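Local coordinates for protein transcriptional regulator, Crp/Fnr family (Eubacterium rectale ATCC 33656, PDB 3DV8) that probably regulates transcription as a Crp/Fnr-family protein, joining a cyclic nucleotide-binding-type beta-roll domain to a helix-turn-helix domain expected to bind DNA, at residues H30-T35 / E98-L103; T45-V50 / L80-I85; S52-T57 / R71-D76. All coordinates share one frame; numbering follows the deposited sequence.

Contact 1: residues H30-T35 / E98-L103; sequences HVKKGT and EKDTDL
His30 turns the edge of its imidazole to Asp102: ND1 donates to OD1 at 2.8 Å, with the carboxylate oxygen close to the ring plane but the ring nitrogen lying above the carboxylate plane, the two flat groups being 44° apart. CG stands anti to the backbone N (chi1 178°), and chi2 turns the ring so that ND1 meets Asp102. Its far nitrogen, NE2, is hydrogen-bonded to a water, and that water donates to Asp100 OD2, so one water ties the ring to a second carboxylate, and the two acids beside it would probably stabilise a protonated imidazole.

Val31 follows, its N and O both bonded to Thr101, with N to Thr101 O at 2.7 Å. This is the hydrogen-bonded pair of two antiparallel strands, 27-31 and 101-107, at the edge of one sheet of the beta-roll in the cyclic nucleotide-binding domain. On the opposite face from His30, Val31 CG2 meets Leu103 CD1 at 3.4 Å, and both side chains reach Ile37 of strand 36-39.

Lys32 opens a type II turn running to Thr35, and its carbonyl O accepts from both N and OG1 of Thr35. Lys33 N, just beyond the strand, is taken by Asp100 OD1 on its anti side at 2.9 Å. The Lys33 chain crosses Asp100 at about a right angle and bends at chi3 (-78°), which lays CE against Glu98 O; NZ beyond it makes a weak bond of 3.3 Å to that oxygen.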
# COMPACT_ATOMS: atom_id res chain seq x y z
N HIS A 30 -1.46 -21.10 -20.69
CA HIS A 30 0.01 -21.02 -20.70
C HIS A 30 0.30 -19.62 -21.24
O HIS A 30 -0.14 -19.27 -22.34
CB HIS A 30 0.65 -22.10 -21.58
CG HIS A 30 2.15 -22.02 -21.65
ND1 HIS A 30 2.98 -22.37 -20.60
CD2 HIS A 30 2.98 -21.60 -22.65
CE1 HIS A 30 4.24 -22.18 -20.94
NE2 HIS A 30 4.27 -21.71 -22.18
N VAL A 31 1.04 -18.83 -20.46
CA VAL A 31 1.38 -17.43 -20.79
C VAL A 31 2.88 -17.33 -21.01
O VAL A 31 3.64 -17.68 -20.12
CB VAL A 31 0.96 -16.49 -19.61
CG1 VAL A 31 1.16 -15.04 -19.99
CG2 VAL A 31 -0.49 -16.72 -19.23
N LYS A 32 3.31 -16.87 -22.19
CA LYS A 32 4.75 -16.70 -22.48
C LYS A 32 5.28 -15.44 -21.79
O LYS A 32 4.51 -14.51 -21.51
CB LYS A 32 5.04 -16.65 -23.99
CG LYS A 32 4.73 -17.96 -24.71
CD LYS A 32 5.28 -18.01 -26.12
CE LYS A 32 4.92 -19.33 -26.81
NZ LYS A 32 5.65 -19.55 -28.10
N LYS A 33 6.59 -15.43 -21.51
CA LYS A 33 7.22 -14.30 -20.82
C LYS A 33 7.14 -13.03 -21.63
O LYS A 33 7.34 -13.06 -22.83
CB LYS A 33 8.67 -14.59 -20.39
CG LYS A 33 9.75 -14.61 -21.45
CD LYS A 33 11.12 -14.90 -20.83
CE LYS A 33 11.73 -13.70 -20.14
NZ LYS A 33 12.83 -14.13 -19.22
N GLY A 34 6.86 -11.91 -20.96
CA GLY A 34 6.67 -10.62 -21.60
C GLY A 34 5.21 -10.30 -21.91
O GLY A 34 4.93 -9.17 -22.34
N THR A 35 4.29 -11.26 -21.70
CA THR A 35 2.87 -11.02 -21.93
C THR A 35 2.27 -10.27 -20.74
O THR A 35 2.47 -10.67 -19.58
CB THR A 35 2.05 -12.33 -22.10
OG1 THR A 35 2.63 -13.16 -23.10
CG2 THR A 35 0.59 -12.03 -22.47
N GLU A 98 6.93 -12.72 -16.10
CA GLU A 98 8.41 -12.57 -16.16
C GLU A 98 9.11 -13.81 -16.70
O GLU A 98 10.25 -13.72 -17.16
CB GLU A 98 9.00 -12.21 -14.81
CG GLU A 98 8.79 -10.79 -14.45
CD GLU A 98 9.54 -10.43 -13.19
OE1 GLU A 98 9.29 -11.06 -12.14
OE2 GLU A 98 10.36 -9.49 -13.28
N LYS A 99 8.48 -14.97 -16.55
CA LYS A 99 8.91 -16.24 -17.12
C LYS A 99 7.65 -16.86 -17.69
O LYS A 99 6.54 -16.36 -17.40
CB LYS A 99 9.51 -17.13 -16.05
CG LYS A 99 10.80 -16.57 -15.44
CD LYS A 99 11.40 -17.55 -14.44
CE LYS A 99 12.78 -17.13 -13.99
NZ LYS A 99 12.74 -15.91 -13.18
N ASP A 100 7.80 -17.90 -18.52
CA ASP A 100 6.64 -18.62 -19.09
C ASP A 100 5.85 -19.18 -17.92
O ASP A 100 6.44 -19.86 -17.08
CB ASP A 100 7.06 -19.77 -20.01
CG ASP A 100 7.64 -19.30 -21.33
OD1 ASP A 100 7.76 -18.08 -21.57
OD2 ASP A 100 7.97 -20.18 -22.14
N THR A 101 4.56 -18.88 -17.86
CA THR A 101 3.74 -19.25 -16.71
C THR A 101 2.46 -20.03 -17.05
O THR A 101 1.74 -19.68 -17.99
CB THR A 101 3.38 -17.99 -15.90
OG1 THR A 101 4.58 -17.26 -15.60
CG2 THR A 101 2.67 -18.35 -14.60
N ASP A 102 2.21 -21.09 -16.28
CA ASP A 102 0.99 -21.90 -16.36
C ASP A 102 0.06 -21.40 -15.26
O ASP A 102 0.39 -21.52 -14.07
CB ASP A 102 1.30 -23.38 -16.17
CG ASP A 102 2.09 -23.96 -17.30
OD1 ASP A 102 1.72 -23.72 -18.47
OD2 ASP A 102 3.07 -24.69 -17.03
N LEU A 103 -1.09 -20.86 -15.67
CA LEU A 103 -2.10 -20.30 -14.77
C LEU A 103 -3.44 -21.01 -14.91
O LEU A 103 -3.74 -21.63 -15.92
CB LEU A 103 -2.39 -18.82 -15.12
CG LEU A 103 -1.37 -17.70 -15.06
CD1 LEU A 103 -0.23 -17.93 -16.02
CD2 LEU A 103 -2.07 -16.39 -15.42
O HOH W 1 6.29 -21.27 -24.16

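Contact 2: residues T45-V50 / L80-I85; sequences TGLLLV and LSASCI
Ser81 and Gly46 meet where a short 3-10 segment, 80-85, packs against the start of strand 46-50 in the beta-roll of the cyclic nucleotide-binding domain. The tight part is small and buried. Ser81 OG donates to Gly46 O at 2.6 Å, tilted 17° from the carbonyl plane. Its chi1 of 47° sets OG between the backbone N and the carbonyl carbon, and from there the hydroxyl also lies against Leu48, with OG 3.4 Å from Leu48 CG. The strand carbonyl therefore finds its partner in a side chain of the 3-10 segment. Beside this bond, Ala82 CB rests on the peptide of Gly46, 3.6 Å from Gly46 C, and the two backbones come to 4.3 Å between Gly46 CA and Ala82 CA. The backbone angles of Gly46 are ones at which a CB would be jammed against the carbonyl O of Thr45.

Toward Ile85 the packing thins. Leu47 CD1 touches Ala82 CB at 3.7 Å, but Ile85, partly exposed, adds little beyond the tip of its chain, which crosses Leu47 at about a right angle. Helix 108-117 lines this side, Ala108 touching both Ala82 and Ile85, and Tyr111 touching Leu47. Farther out, exposed Cys84 makes no contact with strand 46-50, yet its disulfide to Cys44 ties the 3-10 segment covalently to the chain just before Thr45. The last apolar touch is methyl to methyl, Leu47 CD1 to Ile85 CD1 at 4.1 Å.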
# COMPACT_ATOMS: atom_id res chain seq x y z
N THR A 45 -10.14 -10.00 -15.93
CA THR A 45 -10.21 -11.42 -16.25
C THR A 45 -10.70 -12.29 -15.09
O THR A 45 -11.73 -12.95 -15.19
CB THR A 45 -8.84 -11.92 -16.80
OG1 THR A 45 -7.79 -11.51 -15.92
CG2 THR A 45 -8.58 -11.34 -18.19
N GLY A 46 -9.97 -12.24 -13.98
CA GLY A 46 -10.33 -13.01 -12.79
C GLY A 46 -9.14 -13.25 -11.88
O GLY A 46 -8.06 -12.69 -12.12
N LEU A 47 -9.34 -14.07 -10.85
CA LEU A 47 -8.26 -14.44 -9.93
C LEU A 47 -7.38 -15.45 -10.66
O LEU A 47 -7.90 -16.31 -11.36
CB LEU A 47 -8.76 -15.03 -8.60
CG LEU A 47 -9.36 -14.02 -7.61
CD1 LEU A 47 -10.75 -13.51 -8.02
CD2 LEU A 47 -9.44 -14.66 -6.25
N LEU A 48 -6.06 -15.31 -10.50
CA LEU A 48 -5.08 -16.18 -11.16
C LEU A 48 -4.38 -17.04 -10.11
O LEU A 48 -3.90 -16.50 -9.12
CB LEU A 48 -4.02 -15.38 -11.94
CG LEU A 48 -4.49 -14.22 -12.82
CD1 LEU A 48 -3.31 -13.43 -13.38
CD2 LEU A 48 -5.40 -14.69 -13.94
N LEU A 49 -4.36 -18.36 -10.31
CA LEU A 49 -3.64 -19.30 -9.44
C LEU A 49 -2.44 -19.73 -10.28
O LEU A 49 -2.60 -20.33 -11.36
CB LEU A 49 -4.52 -20.50 -9.05
CG LEU A 49 -3.92 -21.53 -8.09
CD1 LEU A 49 -3.54 -20.91 -6.74
CD2 LEU A 49 -4.87 -22.72 -7.87
N VAL A 50 -1.25 -19.39 -9.81
CA VAL A 50 -0.01 -19.72 -10.52
C VAL A 50 0.35 -21.18 -10.23
O VAL A 50 0.76 -21.51 -9.12
CB VAL A 50 1.15 -18.75 -10.10
CG1 VAL A 50 2.48 -19.15 -10.76
CG2 VAL A 50 0.80 -17.29 -10.43
N LEU A 80 -5.62 -8.84 -7.70
CA LEU A 80 -5.76 -7.56 -8.44
C LEU A 80 -6.03 -7.65 -9.94
O LEU A 80 -6.36 -6.64 -10.58
CB LEU A 80 -4.59 -6.61 -8.13
CG LEU A 80 -4.33 -6.31 -6.64
CD1 LEU A 80 -3.13 -5.38 -6.48
CD2 LEU A 80 -5.56 -5.74 -5.92
N SER A 81 -5.89 -8.86 -10.50
CA SER A 81 -6.31 -9.16 -11.88
C SER A 81 -7.86 -9.20 -12.00
O SER A 81 -8.40 -9.18 -13.12
CB SER A 81 -5.69 -10.48 -12.35
OG SER A 81 -5.84 -11.47 -11.36
N ALA A 82 -8.56 -9.30 -10.85
CA ALA A 82 -10.01 -9.21 -10.74
C ALA A 82 -10.42 -7.96 -9.92
O ALA A 82 -11.47 -7.99 -9.28
CB ALA A 82 -10.57 -10.50 -10.11
N SER A 83 -9.64 -6.87 -9.97
CA SER A 83 -9.89 -5.60 -9.20
C SER A 83 -11.30 -4.99 -9.31
O SER A 83 -11.80 -4.39 -8.35
CB SER A 83 -8.86 -4.50 -9.56
OG SER A 83 -7.57 -4.78 -9.06
N CYS A 84 -11.91 -5.14 -10.48
CA CYS A 84 -13.26 -4.62 -10.74
C CYS A 84 -14.36 -5.24 -9.86
O CYS A 84 -15.43 -4.64 -9.73
CB CYS A 84 -13.63 -4.82 -12.22
SG CYS A 84 -14.08 -6.53 -12.67
N ILE A 85 -14.13 -6.42 -9.27
CA ILE A 85 -15.09 -7.04 -8.34
C ILE A 85 -15.17 -6.32 -6.98
O ILE A 85 -16.01 -6.69 -6.16
CB ILE A 85 -14.89 -8.61 -8.15
CG1 ILE A 85 -13.73 -8.95 -7.18
CG2 ILE A 85 -14.78 -9.31 -9.51
CD1 ILE A 85 -13.27 -10.40 -7.22

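Contact 3: residues S52-T57 / R71-D76; sequences SGQLRT and RLFDMD
Gly53 N points straight at Asp74 OD1, a 2.7 Å hydrogen bond with an N-H...O angle of 179° that arrives from above the carboxylate plane. Next along the pair, Leu55 and Leu72 exchange two backbone bonds, Leu55 N to Leu72 O at 2.8 Å and Leu72 N to Leu55 O at 3.0 Å, and their CB atoms meet on one face of this antiparallel beta hairpin of strands 55-60 and 66-72.

On the other face Gln54 lies between Arg71 and Phe73. Its NE2 sits over one face of the Arg71 guanidinium, toward the rim, 3.6 Å from Arg71 NE, while its OE1 is at the edge of the Phe73 ring, near CE1. Gln54 CG, anti to the backbone N (chi1 -171°), lies near Phe73 CE1, and the two side chains run side by side.

Outside this shell, Glu98 accepts from Gln54 NE2 and pairs with Arg71 NE, and Lys99 NZ donates to Gln54 OE1. Asp76 OD2 takes Phe73 N at 2.9 Å across a type II turn, and Ile162 of helix 148-163 covers Gln54, Arg71 and Phe73. Because Glu98 is shared, the amide nitrogen and the guanidinium it overlies are probably drawn together by a common negative charge rather than by a bond between them.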
# COMPACT_ATOMS: atom_id res chain seq x y z
N SER A 52 2.69 -22.82 -12.11
CA SER A 52 4.14 -22.78 -12.29
C SER A 52 4.57 -21.57 -13.11
O SER A 52 4.13 -21.41 -14.24
CB SER A 52 4.58 -24.07 -12.99
OG SER A 52 5.97 -24.08 -13.25
N GLY A 53 5.42 -20.72 -12.54
CA GLY A 53 5.92 -19.52 -13.22
C GLY A 53 6.19 -18.32 -12.31
O GLY A 53 6.36 -18.46 -11.09
N GLN A 54 6.22 -17.14 -12.93
CA GLN A 54 6.54 -15.90 -12.24
C GLN A 54 5.82 -14.70 -12.89
O GLN A 54 5.97 -14.47 -14.10
CB GLN A 54 8.06 -15.71 -12.26
CG GLN A 54 8.59 -14.55 -11.40
CD GLN A 54 10.10 -14.44 -11.44
OE1 GLN A 54 10.82 -15.43 -11.30
NE2 GLN A 54 10.59 -13.23 -11.63
N LEU A 55 5.02 -13.99 -12.08
CA LEU A 55 4.27 -12.80 -12.49
C LEU A 55 4.81 -11.58 -11.75
O LEU A 55 5.33 -11.69 -10.63
CB LEU A 55 2.77 -12.94 -12.21
CG LEU A 55 2.03 -14.11 -12.87
CD1 LEU A 55 0.55 -14.07 -12.47
CD2 LEU A 55 2.17 -14.09 -14.41
N ARG A 56 4.66 -10.43 -12.39
CA ARG A 56 5.14 -9.17 -11.86
C ARG A 56 4.03 -8.10 -11.89
O ARG A 56 3.59 -7.71 -12.98
CB ARG A 56 6.30 -8.73 -12.74
CG ARG A 56 6.99 -7.45 -12.31
CD ARG A 56 7.39 -6.62 -13.51
NE ARG A 56 7.86 -5.30 -13.10
CZ ARG A 56 8.05 -4.26 -13.92
NH1 ARG A 56 7.73 -4.34 -15.20
NH2 ARG A 56 8.49 -3.12 -13.41
N THR A 57 3.62 -7.64 -10.70
CA THR A 57 2.63 -6.56 -10.56
C THR A 57 3.41 -5.25 -10.43
O THR A 57 4.27 -5.14 -9.58
CB THR A 57 1.71 -6.77 -9.37
OG1 THR A 57 0.99 -7.98 -9.59
CG2 THR A 57 0.72 -5.60 -9.22
N ARG A 71 6.00 -9.52 -6.58
CA ARG A 71 6.07 -10.65 -7.51
C ARG A 71 5.25 -11.82 -6.95
O ARG A 71 5.17 -12.01 -5.73
CB ARG A 71 7.51 -11.07 -7.74
CG ARG A 71 8.28 -10.17 -8.70
CD ARG A 71 9.77 -10.48 -8.61
NE ARG A 71 10.55 -10.11 -9.79
CZ ARG A 71 11.89 -10.13 -9.85
NH1 ARG A 71 12.65 -10.40 -8.77
NH2 ARG A 71 12.50 -9.82 -10.98
N LEU A 72 4.64 -12.57 -7.87
CA LEU A 72 3.88 -13.78 -7.56
C LEU A 72 4.63 -14.96 -8.21
O LEU A 72 5.04 -14.87 -9.37
CB LEU A 72 2.46 -13.66 -8.10
CG LEU A 72 1.60 -12.48 -7.61
CD1 LEU A 72 0.27 -12.52 -8.33
CD2 LEU A 72 1.37 -12.52 -6.09
N PHE A 73 4.82 -16.03 -7.43
CA PHE A 73 5.54 -17.26 -7.86
C PHE A 73 4.60 -18.47 -7.87
O PHE A 73 3.38 -18.29 -7.77
CB PHE A 73 6.73 -17.48 -6.91
CG PHE A 73 7.68 -16.33 -6.88
CD1 PHE A 73 8.67 -16.21 -7.86
CD2 PHE A 73 7.60 -15.37 -5.87
CE1 PHE A 73 9.58 -15.14 -7.84
CE2 PHE A 73 8.50 -14.29 -5.83
CZ PHE A 73 9.50 -14.18 -6.81
N ASP A 74 5.14 -19.69 -8.01
CA ASP A 74 4.36 -20.94 -7.98
C ASP A 74 3.52 -20.98 -6.71
O ASP A 74 4.02 -20.64 -5.65
CB ASP A 74 5.27 -22.20 -8.02
CG ASP A 74 6.16 -22.28 -9.27
OD1 ASP A 74 6.30 -21.28 -10.00
OD2 ASP A 74 6.75 -23.35 -9.52
N MSE A 75 2.24 -21.35 -6.84
CA MSE A 75 1.24 -21.45 -5.74
C MSE A 75 0.61 -20.15 -5.21
O MSE A 75 -0.36 -20.23 -4.46
CB MSE A 75 1.73 -22.31 -4.57
CG MSE A 75 1.89 -23.75 -4.94
SE MSE A 75 2.91 -24.68 -3.64
CE MSE A 75 4.77 -23.91 -4.07
N ASP A 76 1.13 -18.98 -5.59
CA ASP A 76 0.51 -17.70 -5.21
C ASP A 76 -0.81 -17.51 -5.96
O ASP A 76 -1.09 -18.20 -6.94
CB ASP A 76 1.43 -16.49 -5.52
CG ASP A 76 2.47 -16.23 -4.44
OD1 ASP A 76 2.12 -16.28 -3.24
OD2 ASP A 76 3.63 -15.90 -4.79

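All three contacts belong to the cyclic nucleotide-binding domain, whose two four-stranded antiparallel sheets both have the strand order 1-4-2-3. Along the chain, contact 1 encloses contact 2, which encloses contact 3. Centres of contacts 1 and 2 are about 16 Å apart, those of 2 and 3 about 13 Å, those of 1 and 3 about 10 Å. Contacts 1 and 2 both reach one sheet, where strands 101-107 and 46-50 are neighbours and Leu103 packs on Leu48. Contact 3 lies on the other sheet, with Val50 joined to Met75 and Asp76 by backbone bonds. It also meets helices 148-163 and 172-179, so this part of the roll packs against helices of the helix-turn-helix region.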